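Fatty acyl CoA synthetase FADD13 (FATTY-ACYL-CoA SYNTHETASE) (Mycobacterium tuberculosis, PDB 3R44) belongs to the fatty acyl-CoA synthetases of the ANL superfamily, with a large AMP-binding domain followed by a smaller C-terminal one. Local coordinates at residues Q244-A247 against T248-W251; Y35-P38 against S39-V42; L226-V229 against I230-M234; I268-F271 against M272-P276. All blocks are in the same frame, centred on the assembly; numbering follows the deposited sequence.

Contact 1 of 4, residues Q244-A247 against T248-W251; sequences QFDA and TKVW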
ATOM      1  N   GLN A 244      15.697  -2.644   7.130  1.00 26.90           N
ATOM      2  CA  GLN A 244      15.645  -4.055   6.764  1.00 28.02           C
ATOM      3  C   GLN A 244      14.947  -4.845   7.895  1.00 26.40           C
ATOM      4  O   GLN A 244      15.548  -5.035   8.908  1.00 27.51           O
ATOM      5  CB  GLN A 244      17.073  -4.600   6.611  1.00 29.11           C
ATOM      6  N   PHE A 245      13.704  -5.285   7.710  1.00 25.87           N
ATOM      7  CA  PHE A 245      12.988  -6.034   8.745  1.00 24.54           C
ATOM      8  C   PHE A 245      13.750  -7.307   9.098  1.00 24.92           C
ATOM      9  O   PHE A 245      14.165  -8.037   8.196  1.00 24.03           O
ATOM     10  CB  PHE A 245      11.551  -6.380   8.336  1.00 24.41           C
ATOM     11  CG  PHE A 245      10.845  -7.278   9.334  1.00 26.08           C
ATOM     12  CD1 PHE A 245      10.452  -6.778  10.568  1.00 24.60           C
ATOM     13  CD2 PHE A 245      10.631  -8.628   9.059  1.00 24.59           C
ATOM     14  CE1 PHE A 245       9.837  -7.594  11.499  1.00 19.65           C
ATOM     15  CE2 PHE A 245       9.982  -9.440   9.979  1.00 23.08           C
ATOM     16  CZ  PHE A 245       9.604  -8.906  11.213  1.00 19.41           C
ATOM     17  N   ASP A 246      13.970  -7.534  10.397  1.00 23.03           N
ATOM     18  CA  ASP A 246      14.539  -8.766  10.905  1.00 23.34           C
ATOM     19  C   ASP A 246      13.749  -9.173  12.126  1.00 19.38           C
ATOM     20  O   ASP A 246      13.812  -8.501  13.160  1.00 17.63           O
ATOM     21  CB  ASP A 246      15.998  -8.550  11.324  1.00 25.13           C
ATOM     22  CG  ASP A 246      16.695  -9.827  11.687  1.00 28.97           C
ATOM     23  OD1 ASP A 246      16.020 -10.820  12.035  1.00 32.21           O
ATOM     24  OD2 ASP A 246      17.950  -9.864  11.617  1.00 31.06           O
ATOM     25  N   ALA A 247      13.021 -10.261  12.030  1.00 17.11           N
ATOM     26  CA  ALA A 247      12.120 -10.644  13.130  1.00 16.65           C
ATOM     27  C   ALA A 247      12.872 -10.979  14.409  1.00 17.57           C
ATOM     28  O   ALA A 247      12.339 -10.846  15.517  1.00 16.06           O
ATOM     29  CB  ALA A 247      11.199 -11.854  12.713  1.00 17.31           C
ATOM     30  N   THR A 248      14.109 -11.428  14.259  1.00 19.32           N
ATOM     31  CA  THR A 248      14.938 -11.723  15.419  1.00 20.74           C
ATOM     32  C   THR A 248      15.527 -10.509  16.120  1.00 21.89           C
ATOM     33  O   THR A 248      16.171 -10.672  17.138  1.00 24.64           O
ATOM     34  CB  THR A 248      16.089 -12.693  15.081  1.00 23.20           C
ATOM     35  OG1 THR A 248      17.037 -12.047  14.213  1.00 22.64           O
ATOM     36  CG2 THR A 248      15.495 -13.983  14.451  1.00 21.68           C
ATOM     37  N   LYS A 249      15.372  -9.318  15.537  1.00 19.75           N
ATOM     38  CA  LYS A 249      15.909  -8.074  16.083  1.00 20.89           C
ATOM     39  C   LYS A 249      14.814  -7.074  16.438  1.00 18.90           C
ATOM     40  O   LYS A 249      15.078  -6.079  17.154  1.00 19.58           O
ATOM     41  CB  LYS A 249      16.867  -7.399  15.086  1.00 21.45           C
ATOM     42  CG  LYS A 249      18.088  -8.229  14.733  1.00 27.24           C
ATOM     43  CD  LYS A 249      19.299  -7.333  14.442  1.00 32.76           C
ATOM     44  CE  LYS A 249      20.542  -8.177  14.134  1.00 38.57           C
ATOM     45  NZ  LYS A 249      20.619  -8.277  12.621  1.00 40.58           N
ATOM     46  N   VAL A 250      13.590  -7.300  15.975  1.00 17.56           N
ATOM     47  CA  VAL A 250      12.548  -6.259  16.092  1.00 16.97           C
ATOM     48  C   VAL A 250      12.025  -6.027  17.512  1.00 17.92           C
ATOM     49  O   VAL A 250      11.780  -4.887  17.903  1.00 14.97           O
ATOM     50  CB  VAL A 250      11.413  -6.492  15.078  1.00 17.16           C
ATOM     51  CG1 VAL A 250      10.698  -7.756  15.360  1.00 17.39           C
ATOM     52  CG2 VAL A 250      10.430  -5.267  14.975  1.00 16.56           C
ATOM     53  N   TRP A 251      11.898  -7.084  18.309  1.00 16.66           N
ATOM     54  CA  TRP A 251      11.353  -6.895  19.659  1.00 18.68           C
ATOM     55  C   TRP A 251      12.322  -6.088  20.504  1.00 19.03           C
ATOM     56  O   TRP A 251      11.896  -5.298  21.318  1.00 18.26           O
ATOM     57  CB  TRP A 251      10.992  -8.213  20.344  1.00 18.60           C
ATOM     58  CG  TRP A 251       9.718  -8.848  19.818  1.00 18.02           C
ATOM     59  CD1 TRP A 251       9.635  -9.983  19.090  1.00 15.95           C
ATOM     60  CD2 TRP A 251       8.378  -8.353  19.945  1.00 15.70           C
ATOM     61  NE1 TRP A 251       8.327 -10.250  18.764  1.00 16.98           N
ATOM     62  CE2 TRP A 251       7.537  -9.249  19.236  1.00 15.92           C
ATOM     63  CE3 TRP A 251       7.812  -7.222  20.525  1.00 14.96           C
ATOM     64  CZ2 TRP A 251       6.151  -9.084  19.160  1.00 16.16           C
ATOM     65  CZ3 TRP A 251       6.418  -7.051  20.448  1.00 19.52           C
ATOM     66  CH2 TRP A 251       5.613  -7.968  19.765  1.00 18.15           C
TER
HETATM   67  O   HOH W   1      12.812 -10.122  18.012  1.00  9.18           O

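Contact 2 of 4, residues Y35-P38 against S39-V42; sequences YVEP and STDV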
ATOM      1  N   TYR A  35      13.016  11.156  14.010  1.00 16.00           N
ATOM      2  CA  TYR A  35      13.531   9.991  13.225  1.00 15.38           C
ATOM      3  C   TYR A  35      14.654   9.342  13.961  1.00 15.94           C
ATOM      4  O   TYR A  35      15.594  10.016  14.280  1.00 14.50           O
ATOM      5  CB  TYR A  35      13.961  10.458  11.834  1.00 15.86           C
ATOM      6  CG  TYR A  35      14.169   9.333  10.849  1.00 15.84           C
ATOM      7  CD1 TYR A  35      13.165   9.002   9.944  1.00 20.03           C
ATOM      8  CD2 TYR A  35      15.346   8.608  10.821  1.00 17.11           C
ATOM      9  CE1 TYR A  35      13.309   7.976   9.079  1.00 21.01           C
ATOM     10  CE2 TYR A  35      15.515   7.542   9.909  1.00 18.86           C
ATOM     11  CZ  TYR A  35      14.467   7.261   9.045  1.00 21.59           C
ATOM     12  OH  TYR A  35      14.559   6.271   8.104  1.00 27.20           O
ATOM     13  N   VAL A  36      14.498   8.074  14.335  1.00 16.63           N
ATOM     14  CA  VAL A  36      15.465   7.328  15.095  1.00 17.86           C
ATOM     15  C   VAL A  36      15.698   6.022  14.305  1.00 19.09           C
ATOM     16  O   VAL A  36      14.761   5.240  14.116  1.00 17.41           O
ATOM     17  CB  VAL A  36      14.976   7.005  16.518  1.00 19.56           C
ATOM     18  CG1 VAL A  36      16.037   6.185  17.243  1.00 18.78           C
ATOM     19  CG2 VAL A  36      14.630   8.267  17.298  1.00 18.93           C
ATOM     20  N   GLU A  37      16.938   5.785  13.867  1.00 18.59           N
ATOM     21  CA  GLU A  37      17.293   4.584  13.085  1.00 20.40           C
ATOM     22  C   GLU A  37      18.543   3.992  13.751  1.00 22.52           C
ATOM     23  O   GLU A  37      19.669   4.391  13.389  1.00 23.48           O
ATOM     24  CB  GLU A  37      17.594   4.962  11.624  1.00 19.87           C
ATOM     25  CG  GLU A  37      17.565   3.815  10.653  1.00 23.53           C
ATOM     26  CD  GLU A  37      17.512   4.306   9.230  1.00 27.36           C
ATOM     27  OE1 GLU A  37      16.394   4.411   8.661  1.00 27.28           O
ATOM     28  OE2 GLU A  37      18.603   4.613   8.697  1.00 31.55           O
ATOM     29  N   PRO A  38      18.368   3.105  14.774  1.00 22.72           N
ATOM     30  CA  PRO A  38      19.519   2.670  15.568  1.00 25.62           C
ATOM     31  C   PRO A  38      20.599   1.969  14.749  1.00 26.73           C
ATOM     32  O   PRO A  38      21.774   2.191  15.020  1.00 29.57           O
ATOM     33  CB  PRO A  38      18.879   1.725  16.606  1.00 26.41           C
ATOM     34  CG  PRO A  38      17.508   2.299  16.758  1.00 25.28           C
ATOM     35  CD  PRO A  38      17.126   2.539  15.335  1.00 23.98           C
ATOM     36  N   SER A  39      20.201   1.208  13.732  1.00 27.89           N
ATOM     37  CA  SER A  39      21.115   0.483  12.834  1.00 29.15           C
ATOM     38  C   SER A  39      22.146   1.396  12.146  1.00 31.21           C
ATOM     39  O   SER A  39      23.276   0.987  11.956  1.00 30.92           O
ATOM     40  CB  SER A  39      20.360  -0.340  11.779  1.00 28.79           C
ATOM     41  OG  SER A  39      19.522   0.450  10.947  1.00 27.31           O
ATOM     42  N   THR A  40      21.776   2.634  11.831  1.00 31.01           N
ATOM     43  CA  THR A  40      22.710   3.591  11.188  1.00 32.25           C
ATOM     44  C   THR A  40      23.086   4.755  12.125  1.00 32.32           C
ATOM     45  O   THR A  40      23.641   5.772  11.695  1.00 32.10           O
ATOM     46  CB  THR A  40      22.054   4.180   9.927  1.00 31.85           C
ATOM     47  OG1 THR A  40      20.840   4.826  10.320  1.00 31.74           O
ATOM     48  CG2 THR A  40      21.712   3.097   8.905  1.00 32.52           C
ATOM     49  N   ASP A  41      22.735   4.616  13.394  1.00 32.13           N
ATOM     50  CA  ASP A  41      22.953   5.610  14.438  1.00 33.09           C
ATOM     51  C   ASP A  41      22.418   7.001  14.161  1.00 31.03           C
ATOM     52  O   ASP A  41      23.076   7.973  14.500  1.00 31.78           O
ATOM     53  CB  ASP A  41      24.438   5.672  14.810  1.00 35.42           C
ATOM     54  CG  ASP A  41      25.023   4.277  15.070  1.00 40.82           C
ATOM     55  OD1 ASP A  41      24.680   3.635  16.109  1.00 46.92           O
ATOM     56  OD2 ASP A  41      25.817   3.808  14.219  1.00 47.31           O
ATOM     57  N   VAL A  42      21.214   7.086  13.593  1.00 28.74           N
ATOM     58  CA  VAL A  42      20.519   8.363  13.316  1.00 26.10           C
ATOM     59  C   VAL A  42      19.501   8.623  14.448  1.00 25.55           C
ATOM     60  O   VAL A  42      18.716   7.743  14.802  1.00 22.67           O
ATOM     61  CB  VAL A  42      19.834   8.290  11.957  1.00 26.58           C
ATOM     62  CG1 VAL A  42      18.978   9.530  11.702  1.00 23.79           C
ATOM     63  CG2 VAL A  42      20.897   8.055  10.823  1.00 26.94           C
TER

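Contact 3 of 4, residues L226-V229 against I230-M234; sequences LTTV and IFSAM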
ATOM      1  N   LEU A 226       4.385   5.990   3.228  1.00 16.51           N
ATOM      2  CA  LEU A 226       4.531   7.405   3.023  1.00 16.62           C
ATOM      3  C   LEU A 226       3.536   8.226   3.848  1.00 14.70           C
ATOM      4  O   LEU A 226       3.872   9.230   4.476  1.00 15.79           O
ATOM      5  CB  LEU A 226       4.332   7.702   1.521  1.00 17.72           C
ATOM      6  CG  LEU A 226       4.677   9.067   1.055  1.00 25.13           C
ATOM      7  CD1 LEU A 226       5.963   9.495   1.797  1.00 26.84           C
ATOM      8  CD2 LEU A 226       4.802   9.043  -0.542  1.00 25.68           C
ATOM      9  N   THR A 227       2.295   7.819   3.812  1.00 14.92           N
ATOM     10  CA  THR A 227       1.258   8.456   4.631  1.00 15.66           C
ATOM     11  C   THR A 227       1.619   8.410   6.127  1.00 15.68           C
ATOM     12  O   THR A 227       1.425   9.415   6.829  1.00 13.85           O
ATOM     13  CB  THR A 227      -0.096   7.842   4.290  1.00 16.48           C
ATOM     14  OG1 THR A 227      -0.360   8.104   2.901  1.00 18.36           O
ATOM     15  CG2 THR A 227      -1.207   8.434   5.164  1.00 17.72           C
ATOM     16  N   THR A 228       2.214   7.296   6.606  1.00 14.90           N
ATOM     17  CA  THR A 228       2.690   7.152   7.997  1.00 14.05           C
ATOM     18  C   THR A 228       3.742   8.170   8.327  1.00 13.57           C
ATOM     19  O   THR A 228       3.710   8.796   9.367  1.00 12.17           O
ATOM     20  CB  THR A 228       3.316   5.790   8.229  1.00 14.32           C
ATOM     21  OG1 THR A 228       2.326   4.806   8.012  1.00 16.98           O
ATOM     22  CG2 THR A 228       3.914   5.591   9.649  1.00 15.47           C
ATOM     23  N   VAL A 229       4.676   8.378   7.429  1.00 12.79           N
ATOM     24  CA  VAL A 229       5.709   9.398   7.666  1.00 14.60           C
ATOM     25  C   VAL A 229       5.068  10.797   7.843  1.00 14.11           C
ATOM     26  O   VAL A 229       5.408  11.581   8.735  1.00 13.93           O
ATOM     27  CB  VAL A 229       6.715   9.381   6.509  1.00 14.35           C
ATOM     28  CG1 VAL A 229       7.608  10.682   6.446  1.00 14.54           C
ATOM     29  CG2 VAL A 229       7.538   8.056   6.489  1.00 15.37           C
ATOM     30  N   ILE A 230       4.146  11.139   6.954  1.00 14.89           N
ATOM     31  CA  ILE A 230       3.468  12.433   6.983  1.00 14.08           C
ATOM     32  C   ILE A 230       2.547  12.608   8.220  1.00 14.47           C
ATOM     33  O   ILE A 230       2.547  13.650   8.875  1.00 13.67           O
ATOM     34  CB  ILE A 230       2.633  12.688   5.665  1.00 14.39           C
ATOM     35  CG1 ILE A 230       3.526  12.591   4.408  1.00 19.89           C
ATOM     36  CG2 ILE A 230       1.896  14.043   5.746  1.00 15.48           C
ATOM     37  CD1 ILE A 230       4.776  13.317   4.541  1.00 19.58           C
ATOM     38  N   PHE A 231       1.778  11.602   8.573  1.00 13.21           N
ATOM     39  CA  PHE A 231       0.929  11.760   9.745  1.00 15.86           C
ATOM     40  C   PHE A 231       1.715  11.762  11.022  1.00 14.20           C
ATOM     41  O   PHE A 231       1.290  12.379  11.971  1.00 13.68           O
ATOM     42  CB  PHE A 231      -0.343  10.886   9.759  1.00 17.99           C
ATOM     43  CG  PHE A 231      -0.177   9.474  10.295  1.00 19.37           C
ATOM     44  CD1 PHE A 231      -0.564   8.382   9.495  1.00 23.82           C
ATOM     45  CD2 PHE A 231       0.304   9.232  11.569  1.00 20.01           C
ATOM     46  CE1 PHE A 231      -0.476   7.043   9.998  1.00 24.77           C
ATOM     47  CE2 PHE A 231       0.372   7.930  12.094  1.00 23.69           C
ATOM     48  CZ  PHE A 231      -0.002   6.839  11.302  1.00 24.67           C
ATOM     49  N   SER A 232       2.910  11.202  10.982  1.00 13.32           N
ATOM     50  CA  SER A 232       3.820  11.296  12.115  1.00 14.57           C
ATOM     51  C   SER A 232       4.206  12.756  12.375  1.00 14.53           C
ATOM     52  O   SER A 232       4.212  13.225  13.531  1.00 11.95           O
ATOM     53  CB  SER A 232       5.051  10.413  11.924  1.00 14.98           C
ATOM     54  OG  SER A 232       4.691   9.042  12.063  1.00 17.08           O
ATOM     55  N   ALA A 233       4.600  13.488  11.337  1.00 14.38           N
ATOM     56  CA  ALA A 233       4.873  14.908  11.521  1.00 14.60           C
ATOM     57  C   ALA A 233       3.621  15.686  11.930  1.00 14.39           C
ATOM     58  O   ALA A 233       3.657  16.602  12.768  1.00 15.58           O
ATOM     59  CB  ALA A 233       5.505  15.506  10.254  1.00 13.43           C
ATOM     60  N   MET A 234       2.507  15.366  11.312  1.00 14.28           N
ATOM     61  CA  MET A 234       1.249  16.016  11.636  1.00 15.52           C
ATOM     62  C   MET A 234       0.897  15.910  13.115  1.00 16.67           C
ATOM     63  O   MET A 234       0.546  16.905  13.745  1.00 16.41           O
ATOM     64  CB  MET A 234       0.093  15.448  10.790  1.00 16.07           C
ATOM     65  CG  MET A 234      -1.200  16.053  11.170  1.00 20.66           C
ATOM     66  SD  MET A 234      -2.454  15.677   9.954  1.00 25.19           S
ATOM     67  CE  MET A 234      -1.654  16.151   8.434  1.00 30.13           C
TER

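Contact 4 of 4, residues I268-F271 against M272-P276; sequences ILNF and MRQVP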
ATOM      1  N   ILE A 268       4.559 -10.604   8.980  1.00 18.64           N
ATOM      2  CA  ILE A 268       5.489  -9.997   9.950  1.00 19.31           C
ATOM      3  C   ILE A 268       5.037 -10.334  11.343  1.00 18.32           C
ATOM      4  O   ILE A 268       5.846 -10.744  12.144  1.00 16.63           O
ATOM      5  CB  ILE A 268       5.620  -8.432   9.794  1.00 19.61           C
ATOM      6  CG1 ILE A 268       6.607  -8.095   8.712  1.00 24.16           C
ATOM      7  CG2 ILE A 268       6.075  -7.694  11.128  1.00 18.36           C
ATOM      8  CD1 ILE A 268       6.667  -6.568   8.389  1.00 26.62           C
ATOM      9  N   LEU A 269       3.738 -10.158  11.627  1.00 16.68           N
ATOM     10  CA  LEU A 269       3.248 -10.422  12.932  1.00 17.44           C
ATOM     11  C   LEU A 269       3.312 -11.920  13.267  1.00 16.56           C
ATOM     12  O   LEU A 269       3.525 -12.283  14.415  1.00 15.88           O
ATOM     13  CB  LEU A 269       1.814  -9.959  13.078  1.00 16.93           C
ATOM     14  CG  LEU A 269       1.654  -8.413  13.045  1.00 21.76           C
ATOM     15  CD1 LEU A 269       0.338  -8.088  13.630  1.00 25.00           C
ATOM     16  CD2 LEU A 269       2.780  -7.706  13.832  1.00 26.31           C
ATOM     17  N   ASN A 270       3.111 -12.765  12.264  1.00 15.98           N
ATOM     18  CA  ASN A 270       3.282 -14.181  12.449  1.00 16.76           C
ATOM     19  C   ASN A 270       4.738 -14.530  12.764  1.00 17.21           C
ATOM     20  O   ASN A 270       5.022 -15.277  13.739  1.00 18.54           O
ATOM     21  CB  ASN A 270       2.821 -14.905  11.196  1.00 16.73           C
ATOM     22  CG  ASN A 270       2.717 -16.371  11.405  1.00 19.72           C
ATOM     23  OD1 ASN A 270       3.206 -17.175  10.568  1.00 19.69           O
ATOM     24  ND2 ASN A 270       2.109 -16.769  12.530  1.00 17.23           N
ATOM     25  N   PHE A 271       5.696 -14.001  12.002  1.00 17.35           N
ATOM     26  CA  PHE A 271       7.081 -14.306  12.341  1.00 18.06           C
ATOM     27  C   PHE A 271       7.486 -13.818  13.708  1.00 16.88           C
ATOM     28  O   PHE A 271       8.217 -14.517  14.428  1.00 18.86           O
ATOM     29  CB  PHE A 271       8.033 -13.786  11.267  1.00 19.37           C
ATOM     30  CG  PHE A 271       7.816 -14.441   9.937  1.00 21.71           C
ATOM     31  CD1 PHE A 271       7.655 -15.823   9.858  1.00 25.31           C
ATOM     32  CD2 PHE A 271       7.808 -13.696   8.764  1.00 26.39           C
ATOM     33  CE1 PHE A 271       7.484 -16.451   8.620  1.00 28.97           C
ATOM     34  CE2 PHE A 271       7.612 -14.335   7.528  1.00 24.76           C
ATOM     35  CZ  PHE A 271       7.456 -15.674   7.461  1.00 24.99           C
ATOM     36  N   MET A 272       6.969 -12.656  14.092  1.00 15.45           N
ATOM     37  CA  MET A 272       7.309 -12.000  15.343  1.00 14.86           C
ATOM     38  C   MET A 272       6.799 -12.810  16.543  1.00 16.80           C
ATOM     39  O   MET A 272       7.353 -12.725  17.661  1.00 15.98           O
ATOM     40  CB  MET A 272       6.764 -10.569  15.363  1.00 14.07           C
ATOM     41  CG  MET A 272       7.646  -9.675  14.520  1.00 16.50           C
ATOM     42  SD  MET A 272       7.021  -8.015  14.447  1.00 19.82           S
ATOM     43  CE  MET A 272       6.962  -7.403  16.073  1.00 17.41           C
ATOM     44  N   ARG A 273       5.772 -13.614  16.293  1.00 16.74           N
ATOM     45  CA  ARG A 273       5.213 -14.490  17.314  0.50 18.56           C
ATOM     46  C   ARG A 273       6.086 -15.732  17.512  1.00 20.02           C
ATOM     47  O   ARG A 273       6.031 -16.373  18.567  1.00 20.90           O
ATOM     48  CB  ARG A 273       3.781 -14.866  16.930  0.50 19.31           C
ATOM     49  CG  ARG A 273       3.054 -15.641  17.966  0.50 19.26           C
ATOM     50  CD  ARG A 273       2.708 -17.008  17.481  0.50 20.20           C
ATOM     51  NE  ARG A 273       2.038 -17.812  18.501  0.50 17.73           N
ATOM     52  CZ  ARG A 273       2.582 -18.204  19.642  0.50 18.11           C
ATOM     53  NH1 ARG A 273       3.810 -17.834  19.972  0.50 18.30           N
ATOM     54  NH2 ARG A 273       1.863 -18.945  20.476  0.50 21.70           N
ATOM     55  N   GLN A 274       6.888 -16.084  16.506  1.00 18.58           N
ATOM     56  CA  GLN A 274       7.684 -17.317  16.591  1.00 21.26           C
ATOM     57  C   GLN A 274       9.077 -17.166  17.203  1.00 22.05           C
ATOM     58  O   GLN A 274       9.650 -18.173  17.698  1.00 26.18           O
ATOM     59  CB  GLN A 274       7.782 -17.997  15.226  1.00 20.44           C
ATOM     60  CG  GLN A 274       6.522 -17.969  14.406  1.00 20.57           C
ATOM     61  CD  GLN A 274       5.379 -18.665  15.103  1.00 23.87           C
ATOM     62  OE1 GLN A 274       5.588 -19.498  16.011  1.00 25.09           O
ATOM     63  NE2 GLN A 274       4.175 -18.368  14.675  1.00 29.46           N
ATOM     64  N   VAL A 275       9.607 -15.952  17.228  1.00 20.30           N
ATOM     65  CA  VAL A 275      10.984 -15.724  17.743  1.00 19.39           C
ATOM     66  C   VAL A 275      11.019 -15.778  19.282  1.00 20.60           C
ATOM     67  O   VAL A 275       9.987 -15.480  19.922  1.00 19.16           O
ATOM     68  CB  VAL A 275      11.545 -14.443  17.193  1.00 17.34           C
ATOM     69  CG1 VAL A 275      11.634 -14.612  15.667  1.00 18.82           C
ATOM     70  CG2 VAL A 275      10.688 -13.242  17.545  1.00 16.04           C
ATOM     71  N   PRO A 276      12.171 -16.169  19.865  1.00 22.17           N
ATOM     72  CA  PRO A 276      12.343 -16.341  21.324  1.00 23.41           C
ATOM     73  C   PRO A 276      11.952 -15.067  22.061  1.00 22.99           C
ATOM     74  O   PRO A 276      11.415 -15.130  23.178  1.00 23.36           O
ATOM     75  CB  PRO A 276      13.855 -16.565  21.459  1.00 24.83           C
ATOM     76  CG  PRO A 276      14.209 -17.325  20.239  1.00 24.40           C
ATOM     77  CD  PRO A 276      13.339 -16.700  19.140  1.00 22.09           C
TER

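Contact 1 of 4, residues Q244-A247 against T248-W251
Asp246 is the N-cap of helix 247-256, and its side chain accepts from Thr248 where the loop after strand 238-241 turns into the helix. One carboxylate oxygen does the capping: Asp246 OD1 accepts from Thr248 N at 3.0 Å and from Thr248 OG1 at 2.7 Å. Both donors approach from the same face, about 40° out of the carboxylate plane. Thr248 OG1 can take part because it sits between its backbone N and carbonyl carbon (chi1 68°), which turns it back to Asp246. The first turn is closed by Lys249 N, which donates to Asp246 O at 3.0 Å.

The tight side faces the protein. There Phe245 CE1 lies 4.0 Å from Val250 CG1, the ring set obliquely to the methyl. Ile268 and Met272 of helix 266-274 touch the Phe245 ring, and Met272 also touches Val250. The loose side is the exposed one, where Lys249, bent at chi2 and chi4, curls back beside the cap. Its NZ forms a long salt bridge of 3.3 Å with Asp246 OD2, approaching on the anti side of the carboxylate. This positive charge and the helix N terminus probably both favour a charged Asp246. Further along, a water bridges the first turn, donating to Ala247 O at 2.6 Å and accepting from Trp251 N at 3.2 Å.

Contact 2 of 4, residues Y35-P38 against S39-V42
Ser39 meets Glu37 through its hydroxyl, with Ser39 OG 3.9 Å from Glu37 CG, a simple van der Waals approach beside the aliphatic part of the glutamate. Next comes Thr40, which holds Glu37 at both ends. Its backbone N donates to Glu37 O, and its hydroxyl donates to the carboxylate, Thr40 OG1 lying 2.8 Å from Glu37 OE2 on the anti lone pair. The hydroxyl stands between its own N and carbonyl carbon (chi1 59°), facing back over the turn. The other oxygen, Glu37 OE1, accepts from Tyr35 OH at 2.7 Å, from above the carboxylate plane, and is hydrogen-bonded to Ser241 OG of strand 238-241. Bonds to both oxygens should restrict the rotation of the carboxylate.

Asp41 N donates to Pro38 O at 3.1 Å. Asp41, with its positive phi (54°), and Val42 both face Glu37 in a G1 beta bulge, which closes the hairpin between strands 33-37 and 42-45 at the edge of the mixed sheet.

Val42 forms the antiparallel hydrogen-bonded pair with Glu37. Glu37 N donates to Val42 O at 2.8 Å, and Val42 N returns a bond to Glu37 O at 3.1 Å. Glu37 O therefore serves two donors, Val42 N and Thr40 N, from opposite faces of its plane. Val42 O also receives a CA-H...O contact from Val36 CA. On the side chain, Val42 CG1 reaches the edge of the Tyr35 ring near its plane, 3.8 Å from Tyr35 CD2.

Contact 3 of 4, residues L226-V229 against I230-M234
Thr228 and Phe231 lie side by side on helix 223-235, the connection of the beta-alpha-beta unit between strands 213-216 and 238-241, and their contact is a CH-pi one. Thr228 CA stands over one face of the Phe231 ring, 4.1 Å from its centroid and displaced toward the rim. The ring is placed there by chi1 of 85°, which sets CG between the backbone N and the carbonyl carbon and folds the side chain back on the preceding turn. The ring of Trp202 on helix 192-205 also meets Phe231, the two planes about 20° apart.

Backbone hydrogen bonds run from each residue to the one four places earlier. Phe231 N reaches Thr227 O at 2.8 Å, nearly along the C=O axis, and Ile230 N reaches Leu226 O at 3.1 Å. The bond from Ala233 N to Val229 O is weak.

One side chain joins this network. Ser232 OG, beside its own backbone N (chi1 -72°), donates to Thr228 O at 2.9 Å, while Ser232 N reaches the same oxygen at 3.0 Å from the opposite face of the carbonyl plane.

Apolar contact is lighter, with Val229 CG1 4.3 Å from Ile230 CD1; Tyr86 of helix 79-91 touches both residues.

The buried hydroxyls are thus satisfied by main-chain oxygens: Ser232 OG by Thr228 O, and Thr227 OG1 by Cys321 O, its strongest partner, with Val223 O sharing the one proton. Turning to the main chain inside the protein in this way, Ser232 leaves Thr228 O with two donors.

Contact 4 of 4, residues I268-F271 against M272-P276
Residues 268-271 continue a regular helical turn into 272-274, where the bonding slackens. Met272 N still makes a sound bond to Ile268 O at 3.0 Å. Beyond it, Arg273 N divides itself weakly between Leu269 O and Asn270 O, and the bond from Val275 N to Phe271 O is weak as well. Gln274 N bonds Phe271 O, three residues back, at 2.9 Å, from well above the carbonyl plane, and only weakly Asn270 O. The last turn of helix 266-274 of the AMP-binding domain is thus weakly bonded, before Val275 leaves with an extended backbone (psi 152°).

Among the side chains, Met272 lies alongside Ile268 and points the same way, its SD 3.5 Å from Ile268 CG2. The chain is straight to the sulfur, then bends at chi3 (60°). Leu269 CD2 borders the same sulfur at 4.3 Å. Tyr304 touches Met272 from helix 298-306, and its hydroxyl bonds Leu269 O. Chi1 of -40° brings Gln274 CG to 3.2 Å from Asn270 O. The bend at chi2 turns the amide back, and Gln274 NE2 adds a weak bond to Asn270 O at 3.3 Å.

How the contacts relate
Following the chain, contact 2 comes first and closes the hairpin joining strand 33-37 to edge strand 42-45. Contact 3 lies within helix 223-235, which leads from strand 213-216 to strand 238-241, the sheet neighbour of strand 33-37. Contact 1 starts the next helix, 247-256, and contact 4 ends helix 266-274, beyond strand 261-264. All four are local and in series; none nests or crosses. Only contacts 1 and 4 touch, their centres about 9 Å apart: Trp251 NE1 probably donates to Met272 O, pairing two helices, and Ala247 O packs against Val275 CG2. Contact 2 comes within about 6 Å of both contact 1 and contact 3 at the nearest atoms, without touching.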